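Local coordinates for protein L-hydantoinase (Arthrobacter aurescens, PDB 1GKR) that hydrolyses the cyclic amide ring of hydantoins, favouring aryl over alkyl derivatives, with two zinc ions per subunit and substrate-dependent enantioselectivity, at residues K50-H62 and L360-I374. Numbering follows the deposited sequence.
Sequences KFVMPGVVDEHVH and LVEVMCEKPAKLFGI. With ZN (zinc ion), chain F.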
ATOM      1  N   LYS A  50     -17.738  39.508 -17.064  1.00 22.43           N
ATOM      2  CA  LYS A  50     -16.552  38.682 -17.277  1.00 22.37           C
ATOM      3  C   LYS A  50     -16.210  38.017 -15.952  1.00 19.82           C
ATOM      4  O   LYS A  50     -16.714  38.411 -14.896  1.00 18.86           O
ATOM      5  CB  LYS A  50     -15.367  39.523 -17.749  1.00 22.46           C
ATOM      6  CG  LYS A  50     -15.624  40.281 -19.035  1.00 28.43           C
ATOM      7  CD  LYS A  50     -14.321  40.718 -19.697  1.00 30.02           C
ATOM      8  CE  LYS A  50     -14.549  41.892 -20.627  1.00 30.90           C
ATOM      9  NZ  LYS A  50     -14.986  43.076 -19.829  1.00 33.19           N
ATOM     10  N   PHE A  51     -15.366  36.998 -16.002  1.00 16.73           N
ATOM     11  CA  PHE A  51     -14.969  36.328 -14.778  1.00 15.69           C
ATOM     12  C   PHE A  51     -14.056  37.218 -13.943  1.00 18.67           C
ATOM     13  O   PHE A  51     -13.144  37.871 -14.470  1.00 19.49           O
ATOM     14  CB  PHE A  51     -14.241  35.033 -15.099  1.00 12.14           C
ATOM     15  CG  PHE A  51     -15.122  33.988 -15.670  1.00 13.94           C
ATOM     16  CD1 PHE A  51     -16.095  33.380 -14.881  1.00 14.23           C
ATOM     17  CD2 PHE A  51     -15.022  33.635 -17.011  1.00 14.39           C
ATOM     18  CE1 PHE A  51     -16.960  32.434 -15.421  1.00 15.75           C
ATOM     19  CE2 PHE A  51     -15.879  32.691 -17.568  1.00 15.08           C
ATOM     20  CZ  PHE A  51     -16.854  32.087 -16.771  1.00 15.66           C
ATOM     21  N   VAL A  52     -14.317  37.255 -12.642  1.00 17.30           N
ATOM     22  CA  VAL A  52     -13.487  38.020 -11.733  1.00 18.08           C
ATOM     23  C   VAL A  52     -12.934  37.016 -10.725  1.00 18.09           C
ATOM     24  O   VAL A  52     -13.684  36.206 -10.191  1.00 19.25           O
ATOM     25  CB  VAL A  52     -14.297  39.104 -11.011  1.00 18.78           C
ATOM     26  CG1 VAL A  52     -13.444  39.764  -9.932  1.00 18.69           C
ATOM     27  CG2 VAL A  52     -14.752  40.148 -12.012  1.00 16.89           C
ATOM     28  N   MET A  53     -11.625  37.049 -10.486  1.00 17.67           N
ATOM     29  CA  MET A  53     -10.996  36.124  -9.543  1.00 17.07           C
ATOM     30  C   MET A  53     -10.063  36.872  -8.605  1.00 17.31           C
ATOM     31  O   MET A  53      -9.709  38.025  -8.856  1.00 21.07           O
ATOM     32  CB  MET A  53     -10.202  35.052 -10.290  1.00 12.27           C
ATOM     33  CG  MET A  53      -9.035  35.599 -11.077  1.00 14.42           C
ATOM     34  SD  MET A  53      -8.133  34.309 -11.945  1.00 15.85           S
ATOM     35  CE  MET A  53      -6.950  33.865 -10.745  1.00 12.71           C
ATOM     36  N   PRO A  54      -9.657  36.231  -7.496  1.00 16.91           N
ATOM     37  CA  PRO A  54      -8.754  36.916  -6.567  1.00 14.91           C
ATOM     38  C   PRO A  54      -7.387  37.052  -7.219  1.00 15.11           C
ATOM     39  O   PRO A  54      -7.055  36.290  -8.135  1.00 13.32           O
ATOM     40  CB  PRO A  54      -8.712  35.976  -5.360  1.00 13.04           C
ATOM     41  CG  PRO A  54      -9.993  35.202  -5.479  1.00 11.37           C
ATOM     42  CD  PRO A  54     -10.080  34.934  -6.945  1.00 13.17           C
ATOM     43  N   GLY A  55      -6.605  38.022  -6.758  1.00 13.21           N
ATOM     44  CA  GLY A  55      -5.285  38.193  -7.316  1.00 13.81           C
ATOM     45  C   GLY A  55      -4.503  36.911  -7.096  1.00 14.54           C
ATOM     46  O   GLY A  55      -4.673  36.235  -6.080  1.00 14.46           O
ATOM     47  N   VAL A  56      -3.657  36.555  -8.052  1.00 13.00           N
ATOM     48  CA  VAL A  56      -2.854  35.349  -7.917  1.00 12.28           C
ATOM     49  C   VAL A  56      -1.781  35.551  -6.851  1.00 13.79           C
ATOM     50  O   VAL A  56      -1.172  36.617  -6.778  1.00 17.39           O
ATOM     51  CB  VAL A  56      -2.163  35.002  -9.229  1.00  9.82           C
ATOM     52  CG1 VAL A  56      -1.096  33.944  -8.990  1.00  5.36           C
ATOM     53  CG2 VAL A  56      -3.206  34.518 -10.231  1.00  9.84           C
ATOM     54  N   VAL A  57      -1.572  34.537  -6.019  1.00 11.55           N
ATOM     55  CA  VAL A  57      -0.563  34.586  -4.974  1.00 11.35           C
ATOM     56  C   VAL A  57       0.528  33.606  -5.377  1.00 12.16           C
ATOM     57  O   VAL A  57       0.329  32.396  -5.312  1.00 12.24           O
ATOM     58  CB  VAL A  57      -1.143  34.168  -3.595  1.00 12.59           C
ATOM     59  CG1 VAL A  57      -0.027  34.018  -2.576  1.00 10.30           C
ATOM     60  CG2 VAL A  57      -2.141  35.216  -3.116  1.00 10.57           C
ATOM     61  N   ASP A  58       1.674  34.126  -5.809  1.00 12.74           N
ATOM     62  CA  ASP A  58       2.776  33.272  -6.228  1.00 11.69           C
ATOM     63  C   ASP A  58       3.806  33.124  -5.104  1.00 11.20           C
ATOM     64  O   ASP A  58       4.490  34.077  -4.737  1.00 12.51           O
ATOM     65  CB  ASP A  58       3.434  33.838  -7.479  1.00 11.15           C
ATOM     66  CG  ASP A  58       4.299  32.825  -8.169  1.00 12.89           C
ATOM     67  OD1 ASP A  58       4.915  32.012  -7.459  1.00 16.20           O
ATOM     68  OD2 ASP A  58       4.373  32.833  -9.412  1.00 16.15           O
ATOM     69  N   GLU A  59       3.893  31.911  -4.567  1.00 10.57           N
ATOM     70  CA  GLU A  59       4.785  31.568  -3.458  1.00 12.29           C
ATOM     71  C   GLU A  59       6.207  31.255  -3.889  1.00 13.42           C
ATOM     72  O   GLU A  59       7.066  30.989  -3.044  1.00 14.74           O
ATOM     73  CB  GLU A  59       4.252  30.325  -2.737  1.00 11.18           C
ATOM     74  CG  GLU A  59       4.257  29.099  -3.647  1.00 11.80           C
ATOM     75  CD  GLU A  59       3.637  27.861  -3.023  1.00 13.79           C
ATOM     76  OE1 GLU A  59       2.844  28.005  -2.067  1.00 14.55           O
ATOM     77  OE2 GLU A  59       3.931  26.741  -3.505  1.00 10.74           O
ATOM     78  N   HIS A  60       6.464  31.259  -5.190  1.00 11.81           N
ATOM     79  CA  HIS A  60       7.793  30.910  -5.653  1.00 12.48           C
ATOM     80  C   HIS A  60       8.398  31.908  -6.637  1.00 13.15           C
ATOM     81  O   HIS A  60       8.422  31.675  -7.848  1.00 14.92           O
ATOM     82  CB  HIS A  60       7.744  29.518  -6.262  1.00 11.45           C
ATOM     83  CG  HIS A  60       9.087  28.882  -6.402  1.00 16.79           C
ATOM     84  ND1 HIS A  60       9.264  27.514  -6.444  1.00 15.81           N
ATOM     85  CD2 HIS A  60      10.321  29.428  -6.510  1.00 17.98           C
ATOM     86  CE1 HIS A  60      10.552  27.249  -6.568  1.00 18.88           C
ATOM     87  NE2 HIS A  60      11.214  28.393  -6.611  1.00 16.75           N
ATOM     88  N   VAL A  61       8.913  33.004  -6.099  1.00 10.05           N
ATOM     89  CA  VAL A  61       9.485  34.048  -6.919  1.00 11.58           C
ATOM     90  C   VAL A  61      10.948  34.344  -6.582  1.00 13.19           C
ATOM     91  O   VAL A  61      11.334  34.426  -5.406  1.00 14.03           O
ATOM     92  CB  VAL A  61       8.639  35.339  -6.772  1.00 12.83           C
ATOM     93  CG1 VAL A  61       9.157  36.444  -7.692  1.00  7.54           C
ATOM     94  CG2 VAL A  61       7.196  35.021  -7.076  1.00  9.90           C
ATOM     95  N   HIS A  62      11.756  34.481  -7.632  1.00 12.96           N
ATOM     96  CA  HIS A  62      13.176  34.807  -7.497  1.00 13.72           C
ATOM     97  C   HIS A  62      13.498  36.096  -8.272  1.00 15.10           C
ATOM     98  O   HIS A  62      14.139  36.048  -9.324  1.00 16.35           O
ATOM     99  CB  HIS A  62      14.063  33.709  -8.070  1.00  8.28           C
ATOM    100  CG  HIS A  62      13.917  32.382  -7.403  1.00  9.43           C
ATOM    101  ND1 HIS A  62      14.477  32.099  -6.177  1.00  8.57           N
ATOM    102  CD2 HIS A  62      13.336  31.232  -7.826  1.00 11.21           C
ATOM    103  CE1 HIS A  62      14.254  30.831  -5.877  1.00  9.45           C
ATOM    104  NE2 HIS A  62      13.561  30.283  -6.860  1.00 10.40           N
ATOM    105  N   LEU A 360      -8.291  26.257 -10.759  1.00 15.41           N
ATOM    106  CA  LEU A 360      -7.214  27.201 -11.008  1.00 13.06           C
ATOM    107  C   LEU A 360      -7.123  28.187  -9.862  1.00 11.97           C
ATOM    108  O   LEU A 360      -6.040  28.468  -9.363  1.00 12.93           O
ATOM    109  CB  LEU A 360      -7.452  27.956 -12.315  1.00 12.75           C
ATOM    110  CG  LEU A 360      -6.329  28.899 -12.761  1.00 12.07           C
ATOM    111  CD1 LEU A 360      -6.323  29.015 -14.269  1.00 12.27           C
ATOM    112  CD2 LEU A 360      -6.507  30.258 -12.128  1.00 10.59           C
ATOM    113  N   VAL A 361      -8.262  28.718  -9.442  1.00  9.59           N
ATOM    114  CA  VAL A 361      -8.257  29.670  -8.343  1.00 12.27           C
ATOM    115  C   VAL A 361      -7.802  29.022  -7.037  1.00 12.96           C
ATOM    116  O   VAL A 361      -7.186  29.669  -6.190  1.00 12.98           O
ATOM    117  CB  VAL A 361      -9.654  30.304  -8.162  1.00 12.08           C
ATOM    118  CG1 VAL A 361      -9.779  30.973  -6.803  1.00  8.49           C
ATOM    119  CG2 VAL A 361      -9.863  31.328  -9.248  1.00 13.02           C
ATOM    120  N   GLU A 362      -8.088  27.736  -6.888  1.00 14.37           N
ATOM    121  CA  GLU A 362      -7.705  27.024  -5.681  1.00 15.20           C
ATOM    122  C   GLU A 362      -6.196  26.863  -5.562  1.00 14.44           C
ATOM    123  O   GLU A 362      -5.619  27.134  -4.499  1.00 13.89           O
ATOM    124  CB  GLU A 362      -8.355  25.643  -5.643  1.00 16.69           C
ATOM    125  CG  GLU A 362      -8.136  24.928  -4.326  1.00 18.61           C
ATOM    126  CD  GLU A 362      -8.644  23.504  -4.334  1.00 21.46           C
ATOM    127  OE1 GLU A 362      -8.388  22.797  -5.338  1.00 25.42           O
ATOM    128  OE2 GLU A 362      -9.278  23.090  -3.335  1.00 19.56           O
ATOM    129  N   VAL A 363      -5.559  26.427  -6.649  1.00 11.70           N
ATOM    130  CA  VAL A 363      -4.113  26.207  -6.635  1.00 13.06           C
ATOM    131  C   VAL A 363      -3.239  27.459  -6.850  1.00 15.73           C
ATOM    132  O   VAL A 363      -2.051  27.456  -6.498  1.00 16.44           O
ATOM    133  CB  VAL A 363      -3.707  25.158  -7.686  1.00  9.89           C
ATOM    134  CG1 VAL A 363      -4.477  23.883  -7.479  1.00  1.37           C
ATOM    135  CG2 VAL A 363      -3.945  25.698  -9.064  1.00 10.97           C
ATOM    136  N   MET A 364      -3.816  28.519  -7.420  1.00 14.20           N
ATOM    137  CA  MET A 364      -3.062  29.739  -7.676  1.00 14.00           C
ATOM    138  C   MET A 364      -3.372  30.877  -6.731  1.00 15.04           C
ATOM    139  O   MET A 364      -2.640  31.870  -6.713  1.00 17.07           O
ATOM    140  CB  MET A 364      -3.263  30.217  -9.121  1.00  9.27           C
ATOM    141  CG  MET A 364      -2.629  29.294 -10.116  1.00 12.12           C
ATOM    142  SD  MET A 364      -2.662  29.879 -11.796  1.00 17.33           S
ATOM    143  CE  MET A 364      -1.138  30.808 -11.856  1.00 10.61           C
ATOM    144  N   CYS A 365      -4.442  30.748  -5.946  1.00 13.65           N
ATOM    145  CA  CYS A 365      -4.812  31.806  -5.016  1.00 12.54           C
ATOM    146  C   CYS A 365      -5.059  31.326  -3.598  1.00 14.89           C
ATOM    147  O   CYS A 365      -4.361  31.717  -2.669  1.00 16.13           O
ATOM    148  CB  CYS A 365      -6.069  32.527  -5.502  1.00 13.22           C
ATOM    149  SG  CYS A 365      -6.039  33.036  -7.236  1.00 13.13           S
ATOM    150  N   GLU A 366      -6.060  30.472  -3.437  1.00 15.72           N
ATOM    151  CA  GLU A 366      -6.432  29.985  -2.121  1.00 15.72           C
ATOM    152  C   GLU A 366      -5.401  29.191  -1.330  1.00 16.20           C
ATOM    153  O   GLU A 366      -4.983  29.638  -0.259  1.00 15.77           O
ATOM    154  CB  GLU A 366      -7.732  29.192  -2.228  1.00 17.89           C
ATOM    155  CG  GLU A 366      -8.955  30.080  -2.342  1.00 22.10           C
ATOM    156  CD  GLU A 366     -10.192  29.341  -2.820  1.00 23.64           C
ATOM    157  OE1 GLU A 366     -10.339  28.151  -2.463  1.00 21.74           O
ATOM    158  OE2 GLU A 366     -11.018  29.965  -3.534  1.00 24.25           O
ATOM    159  N   LYS A 367      -4.989  28.028  -1.833  1.00 12.95           N
ATOM    160  CA  LYS A 367      -4.036  27.211  -1.096  1.00 15.46           C
ATOM    161  C   LYS A 367      -2.722  27.921  -0.763  1.00 14.05           C
ATOM    162  O   LYS A 367      -2.256  27.881   0.384  1.00 13.20           O
ATOM    163  CB  LYS A 367      -3.769  25.897  -1.839  1.00 20.68           C
ATOM    164  CG  LYS A 367      -4.508  24.704  -1.248  1.00 28.43           C
ATOM    165  CD  LYS A 367      -4.599  23.556  -2.257  1.00 36.71           C
ATOM    166  CE  LYS A 367      -5.218  22.309  -1.632  1.00 39.92           C
ATOM    167  NZ  LYS A 367      -6.432  22.669  -0.839  1.00 45.92           N
ATOM    168  N   PRO A 368      -2.084  28.557  -1.757  1.00 11.92           N
ATOM    169  CA  PRO A 368      -0.843  29.213  -1.339  1.00 10.98           C
ATOM    170  C   PRO A 368      -1.069  30.179  -0.153  1.00  9.61           C
ATOM    171  O   PRO A 368      -0.336  30.135   0.825  1.00  9.73           O
ATOM    172  CB  PRO A 368      -0.354  29.897  -2.624  1.00  9.04           C
ATOM    173  CG  PRO A 368      -1.545  29.812  -3.580  1.00  9.11           C
ATOM    174  CD  PRO A 368      -2.236  28.568  -3.221  1.00  6.63           C
ATOM    175  N   ALA A 369      -2.095  31.018  -0.219  1.00  8.48           N
ATOM    176  CA  ALA A 369      -2.371  31.943   0.872  1.00 11.44           C
ATOM    177  C   ALA A 369      -2.637  31.171   2.158  1.00 13.35           C
ATOM    178  O   ALA A 369      -2.100  31.486   3.220  1.00 12.16           O
ATOM    179  CB  ALA A 369      -3.570  32.807   0.539  1.00 10.52           C
ATOM    180  N   LYS A 370      -3.484  30.158   2.059  1.00 15.27           N
ATOM    181  CA  LYS A 370      -3.812  29.345   3.218  1.00 15.05           C
ATOM    182  C   LYS A 370      -2.581  28.717   3.846  1.00 13.81           C
ATOM    183  O   LYS A 370      -2.337  28.899   5.033  1.00 16.39           O
ATOM    184  CB  LYS A 370      -4.811  28.251   2.840  1.00 13.45           C
ATOM    185  CG  LYS A 370      -6.238  28.755   2.674  1.00 17.71           C
ATOM    186  CD  LYS A 370      -7.174  27.634   2.274  1.00 18.68           C
ATOM    187  CE  LYS A 370      -8.614  28.083   2.306  1.00 19.82           C
ATOM    188  NZ  LYS A 370      -9.524  27.000   1.843  1.00 21.35           N
ATOM    189  N   LEU A 371      -1.793  27.989   3.060  1.00 12.44           N
ATOM    190  CA  LEU A 371      -0.607  27.332   3.611  1.00 12.33           C
ATOM    191  C   LEU A 371       0.355  28.266   4.349  1.00 12.91           C
ATOM    192  O   LEU A 371       0.978  27.864   5.323  1.00 13.33           O
ATOM    193  CB  LEU A 371       0.143  26.580   2.509  1.00  9.44           C
ATOM    194  CG  LEU A 371      -0.617  25.365   1.980  1.00 10.58           C
ATOM    195  CD1 LEU A 371       0.070  24.822   0.760  1.00 10.09           C
ATOM    196  CD2 LEU A 371      -0.694  24.303   3.052  1.00  8.24           C
ATOM    197  N   PHE A 372       0.467  29.515   3.911  1.00 12.20           N
ATOM    198  CA  PHE A 372       1.384  30.442   4.561  1.00 12.34           C
ATOM    199  C   PHE A 372       0.760  31.304   5.637  1.00 14.55           C
ATOM    200  O   PHE A 372       1.442  32.106   6.292  1.00 15.82           O
ATOM    201  CB  PHE A 372       2.063  31.319   3.519  1.00 10.28           C
ATOM    202  CG  PHE A 372       3.152  30.616   2.786  1.00 10.07           C
ATOM    203  CD1 PHE A 372       4.400  30.450   3.376  1.00  8.95           C
ATOM    204  CD2 PHE A 372       2.923  30.076   1.522  1.00  7.09           C
ATOM    205  CE1 PHE A 372       5.407  29.750   2.705  1.00 14.13           C
ATOM    206  CE2 PHE A 372       3.918  29.376   0.846  1.00  7.80           C
ATOM    207  CZ  PHE A 372       5.160  29.209   1.429  1.00  9.10           C
ATOM    208  N   GLY A 373      -0.542  31.134   5.820  1.00 12.37           N
ATOM    209  CA  GLY A 373      -1.232  31.889   6.839  1.00 11.83           C
ATOM    210  C   GLY A 373      -1.533  33.333   6.516  1.00 11.39           C
ATOM    211  O   GLY A 373      -1.657  34.142   7.424  1.00 12.40           O
ATOM    212  N   ILE A 374      -1.649  33.678   5.243  1.00 11.66           N
ATOM    213  CA  ILE A 374      -1.971  35.055   4.893  1.00 13.74           C
ATOM    214  C   ILE A 374      -3.363  35.030   4.277  1.00 18.34           C
ATOM    215  O   ILE A 374      -3.803  36.002   3.654  1.00 19.35           O
ATOM    216  CB  ILE A 374      -0.952  35.628   3.866  1.00 10.51           C
ATOM    217  CG1 ILE A 374      -0.928  34.779   2.594  1.00  8.83           C
ATOM    218  CG2 ILE A 374       0.441  35.640   4.465  1.00  9.53           C
ATOM    219  CD1 ILE A 374       0.105  35.246   1.575  1.00  3.01           C
TER
HETATM  220 ZN    ZN F1453      13.215  28.224  -7.291  1.00 17.02          ZN
HETATM  221  O   HOH W   1      14.602  26.853  -8.863  1.00 20.72           O
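Val57 N donates a hydrogen bond to Met364 O over 3.0 Å, with an N-H...O angle of 158°. This bond joins strand 56-58 directly to the backbone of helix 357-372. Four residues on from Met364 stands Pro368, which has no N-H to offer that carbonyl. The helix is kinked here and contains a wider pi-type turn at 362-366, where Val361 O accepts from both Cys365 N and Glu366 N.

The other contacts are largely apolar. The Met53 side chain bends at its last torsion (chi3 -90°), bringing CE 3.7 Å from Cys365 SG and also beside Leu360 CD2. Its CB lies 3.9 Å from Val361 CG2. Cys365 SG also lies against the backbone carbonyls of Pro54 and Gly55, 3.5 Å from Pro54 O. The Pro54 ring meets the other methyl of Val361. Val56 CG1 approaches the Met364 methyl. Farther along, Val57 CG1 packs 4.1 Å from Pro368 CB and also reaches Ile374 CD1. Helix 341-350 adds Leu342 beside Val56 and Leu346 beside Leu360.

Glu59 brings a carboxylate to an aromatic edge. Its OE1 lies in the plane of the Phe372 ring, 3.4 Å from Phe372 CE2, and the carboxylate and ring planes are 85° apart. The weakly positive C-H edge probably suits this oxygen. Glu59 OE2 is hydrogen-bonded to Thr308.

Past the corner at Glu59, His60 NE2 and His62 NE2 each bind zinc at 2.1 Å. They form the His-X-His motif at the end of the first barrel strand, characteristic of the amidohydrolase superfamily. Asp312, carboxylated Lys147 and a water complete this site. His60 N bonds to Asp58 OD1 in an Asx turn. The contact thus fastens the strand leading to the metal site to the buried face of helix 357-372, through nonpolar packing and one helix carbonyl that proline leaves available.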